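Long-range contact in alcohol dehydrogenase (Aeropyrum pernix, PDB 1H2B), which probably oxidises alcohols to aldehydes or ketones with NAD+, as a zinc-containing alcohol dehydrogenase of a hyperthermophilic archaeon: residues 16-24 with 29-37. Numbering follows the deposited sequence.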
loop_
_atom_site.group_PDB
_atom_site.type_symbol
_atom_site.label_atom_id
_atom_site.label_comp_id
_atom_site.label_asym_id
_atom_site.label_seq_id
_atom_site.Cartn_x
_atom_site.Cartn_y
_atom_site.Cartn_z
ATOM N N LEU B 16 29.674 35.647 -13.594
ATOM C CA LEU B 16 30.522 35.393 -12.397
ATOM C C LEU B 16 30.142 36.245 -11.171
ATOM O O LEU B 16 30.904 36.313 -10.212
ATOM C CB LEU B 16 32.012 35.537 -12.727
ATOM C CG LEU B 16 32.546 35.297 -14.160
ATOM C CD1 LEU B 16 34.014 35.761 -14.264
ATOM C CD2 LEU B 16 32.408 33.840 -14.646
ATOM N N LYS B 17 28.977 36.895 -11.205
ATOM C CA LYS B 17 28.365 37.422 -9.970
ATOM C C LYS B 17 27.696 36.283 -9.203
ATOM O O LYS B 17 27.088 35.395 -9.823
ATOM C CB LYS B 17 27.316 38.488 -10.283
ATOM C CG LYS B 17 27.914 39.862 -10.619
ATOM C CD LYS B 17 28.782 40.416 -9.468
ATOM C CE LYS B 17 29.362 41.791 -9.807
ATOM N NZ LYS B 17 30.645 42.049 -9.092
ATOM N N ALA B 18 27.793 36.314 -7.871
ATOM C CA ALA B 18 27.089 35.333 -7.027
ATOM C C ALA B 18 26.678 35.928 -5.668
ATOM O O ALA B 18 27.342 36.810 -5.160
ATOM C CB ALA B 18 27.976 34.116 -6.808
ATOM N N ALA B 19 25.615 35.399 -5.057
ATOM C CA ALA B 19 25.223 35.805 -3.694
ATOM C C ALA B 19 25.694 34.743 -2.716
ATOM O O ALA B 19 25.239 33.577 -2.765
ATOM C CB ALA B 19 23.707 35.993 -3.617
ATOM N N ARG B 20 26.641 35.111 -1.838
ATOM C CA ARG B 20 27.331 34.116 -1.018
ATOM C C ARG B 20 27.243 34.361 0.455
ATOM O O ARG B 20 27.289 35.506 0.904
ATOM C CB ARG B 20 28.790 33.990 -1.413
ATOM C CG ARG B 20 28.981 33.991 -2.919
ATOM C CD ARG B 20 30.370 33.604 -3.299
ATOM N NE ARG B 20 30.531 32.155 -3.400
ATOM C CZ ARG B 20 31.691 31.528 -3.306
ATOM N NH1 ARG B 20 32.831 32.205 -3.081
ATOM N NH2 ARG B 20 31.722 30.226 -3.439
ATOM N N LEU B 21 27.098 33.266 1.184
ATOM C CA LEU B 21 27.085 33.263 2.635
ATOM C C LEU B 21 28.527 33.171 3.119
ATOM O O LEU B 21 29.174 32.155 2.915
ATOM C CB LEU B 21 26.281 32.058 3.157
ATOM C CG LEU B 21 25.921 31.993 4.642
ATOM C CD1 LEU B 21 24.859 30.931 4.810
ATOM C CD2 LEU B 21 27.108 31.664 5.540
ATOM N N HIS B 22 29.009 34.243 3.760
ATOM C CA HIS B 22 30.319 34.251 4.430
ATOM C C HIS B 22 30.198 34.130 5.933
ATOM O O HIS B 22 31.026 33.497 6.568
ATOM C CB HIS B 22 31.081 35.543 4.147
ATOM C CG HIS B 22 31.627 35.640 2.761
ATOM N ND1 HIS B 22 32.967 35.492 2.478
ATOM C CD2 HIS B 22 31.014 35.880 1.577
ATOM C CE1 HIS B 22 33.160 35.653 1.181
ATOM N NE2 HIS B 22 31.990 35.884 0.610
ATOM N N GLU B 23 29.171 34.758 6.492
ATOM C CA GLU B 23 28.940 34.741 7.922
ATOM C C GLU B 23 27.453 34.634 8.192
ATOM O O GLU B 23 26.654 35.313 7.537
ATOM C CB GLU B 23 29.445 36.040 8.577
ATOM C CG GLU B 23 30.754 36.590 8.039
ATOM C CD GLU B 23 30.955 38.060 8.366
ATOM O OE1 GLU B 23 31.031 38.885 7.423
ATOM O OE2 GLU B 23 31.047 38.387 9.571
ATOM N N TYR B 24 27.120 33.837 9.197
ATOM C CA TYR B 24 25.741 33.682 9.662
ATOM C C TYR B 24 25.220 34.962 10.295
ATOM O O TYR B 24 26.004 35.743 10.858
ATOM C CB TYR B 24 25.633 32.498 10.614
ATOM C CG TYR B 24 26.012 31.199 9.943
ATOM C CD1 TYR B 24 27.152 30.493 10.301
ATOM C CD2 TYR B 24 25.230 30.687 8.896
ATOM C CE1 TYR B 24 27.499 29.294 9.661
ATOM C CE2 TYR B 24 25.565 29.525 8.266
ATOM C CZ TYR B 24 26.684 28.816 8.623
ATOM O OH TYR B 24 26.996 27.645 7.978
ATOM N N ARG B 29 26.676 38.284 0.637
ATOM C CA ARG B 29 27.560 39.153 -0.125
ATOM C C ARG B 29 27.400 38.924 -1.626
ATOM O O ARG B 29 27.453 37.775 -2.097
ATOM C CB ARG B 29 29.005 38.970 0.357
ATOM C CG ARG B 29 29.178 39.600 1.744
ATOM C CD ARG B 29 29.996 38.818 2.750
ATOM N NE ARG B 29 31.418 38.910 2.446
ATOM C CZ ARG B 29 32.404 38.894 3.342
ATOM N NH1 ARG B 29 32.166 38.792 4.646
ATOM N NH2 ARG B 29 33.652 38.975 2.920
ATOM N N ILE B 30 27.124 39.992 -2.363
ATOM C CA ILE B 30 27.008 39.893 -3.809
ATOM C C ILE B 30 28.400 40.198 -4.342
ATOM O O ILE B 30 28.905 41.307 -4.132
ATOM C CB ILE B 30 25.942 40.869 -4.379
ATOM C CG1 ILE B 30 24.548 40.568 -3.785
ATOM C CG2 ILE B 30 25.916 40.805 -5.888
ATOM C CD1 ILE B 30 23.605 41.757 -3.808
ATOM N N GLU B 31 29.049 39.219 -4.981
ATOM C CA GLU B 31 30.457 39.381 -5.352
ATOM C C GLU B 31 30.815 38.522 -6.541
ATOM O O GLU B 31 30.036 37.668 -6.944
ATOM C CB GLU B 31 31.351 39.001 -4.189
ATOM C CG GLU B 31 31.210 37.579 -3.692
ATOM C CD GLU B 31 31.650 37.420 -2.265
ATOM O OE1 GLU B 31 31.991 38.438 -1.629
ATOM O OE2 GLU B 31 31.655 36.278 -1.768
ATOM N N ASP B 32 31.992 38.748 -7.110
ATOM C CA ASP B 32 32.476 37.847 -8.159
ATOM C C ASP B 32 33.039 36.536 -7.616
ATOM O O ASP B 32 33.625 36.478 -6.538
ATOM C CB ASP B 32 33.517 38.543 -9.039
ATOM C CG ASP B 32 33.018 39.856 -9.599
ATOM O OD1 ASP B 32 32.100 39.831 -10.454
ATOM O OD2 ASP B 32 33.489 40.963 -9.241
ATOM N N VAL B 33 32.855 35.465 -8.387
ATOM C CA VAL B 33 33.398 34.159 -8.049
ATOM C C VAL B 33 33.877 33.588 -9.384
ATOM O O VAL B 33 33.498 34.088 -10.425
ATOM C CB VAL B 33 32.332 33.277 -7.390
ATOM C CG1 VAL B 33 31.798 33.948 -6.163
ATOM C CG2 VAL B 33 31.213 33.128 -8.283
ATOM N N ASP B 34 34.752 32.580 -9.367
ATOM C CA ASP B 34 35.171 32.007 -10.642
ATOM C C ASP B 34 34.049 31.127 -11.229
ATOM O O ASP B 34 33.187 30.602 -10.502
ATOM C CB ASP B 34 36.444 31.163 -10.446
ATOM C CG ASP B 34 37.662 32.001 -10.109
ATOM O OD1 ASP B 34 37.574 33.230 -10.159
ATOM O OD2 ASP B 34 38.718 31.482 -9.732
ATOM N N TYR B 35 34.087 30.976 -12.547
ATOM C CA TYR B 35 33.171 30.102 -13.276
ATOM C C TYR B 35 33.285 28.685 -12.718
ATOM O O TYR B 35 34.368 28.241 -12.302
ATOM C CB TYR B 35 33.561 30.157 -14.757
ATOM C CG TYR B 35 32.757 29.306 -15.692
ATOM C CD1 TYR B 35 31.532 29.756 -16.142
ATOM C CD2 TYR B 35 33.250 28.094 -16.151
ATOM C CE1 TYR B 35 30.788 29.007 -17.037
ATOM C CE2 TYR B 35 32.519 27.329 -17.050
ATOM C CZ TYR B 35 31.287 27.819 -17.489
ATOM O OH TYR B 35 30.495 27.106 -18.381
ATOM N N PRO B 36 32.168 27.952 -12.625
ATOM C CA PRO B 36 32.226 26.607 -12.025
ATOM C C PRO B 36 33.117 25.604 -12.758
ATOM O O PRO B 36 33.284 25.716 -13.976
ATOM C CB PRO B 36 30.731 26.110 -12.069
ATOM C CG PRO B 36 29.921 27.356 -12.296
ATOM C CD PRO B 36 30.811 28.330 -13.080
ATOM N N ARG B 37 33.675 24.645 -12.022
ATOM C CA ARG B 37 34.563 23.651 -12.648
ATOM C C ARG B 37 33.755 22.442 -13.075
ATOM O O ARG B 37 33.199 21.744 -12.236
ATOM C CB ARG B 37 35.621 23.177 -11.682
ATOM C CG ARG B 37 36.588 24.286 -11.326
ATOM C CD ARG B 37 37.917 23.788 -10.787
ATOM N NE ARG B 37 37.819 22.976 -9.584
ATOM C CZ ARG B 37 37.779 23.455 -8.346
ATOM N NH1 ARG B 37 37.774 24.763 -8.101
ATOM N NH2 ARG B 37 37.762 22.618 -7.324
HETATM O O HOH W 1 33.743 34.698 -2.419
#
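The guanidinium of Arg29 lies flat on one face of the His22 imidazole, planes 11° apart and centres 3.6 Å from each other. Arginine suits this place because its flat, delocalised group can stack by its face while its edge serves Glu23, whose OE1 forms a salt bridge with Arg29 NH1 at 3.0 Å, the carboxylate turned steeply to that plane. A bend at chi3 (75°) helps lay the arginine chain over the ring. At the ring's own edge, His22 NE2 meets Glu31 OE2 in a nearly straight His-carboxylate hydrogen bond; its modelled 2.4 Å is shorter than expected, leaving the exact length doubtful. The guanidinium of Arg20 has Val33 over one face and a water in its plane, which accepts from Arg20 NH1 and donates to Glu31 OE2. Arg20 is anchored further by Thr76 and Asp134.

Arg20, Arg29 and Glu31 share one face of a surface beta hairpin, strands 17-21 and 29-32; strand 75-76 completes a three-stranded antiparallel sheet on the far side of strand 17-21. Ala18 with Glu31 and Arg20 with Arg29 are hydrogen-bonded pairs, and Val33 N, 2.8 Å from Leu16 O, continues the ladder. Buried Ala18 suits a close place: its CB lies 3.7 Å from Val33 CG2, and its side chain also touches Ala138. On the other face, exposed Lys17 and Asp32 form a salt bridge, NZ 3.0 Å from OD1.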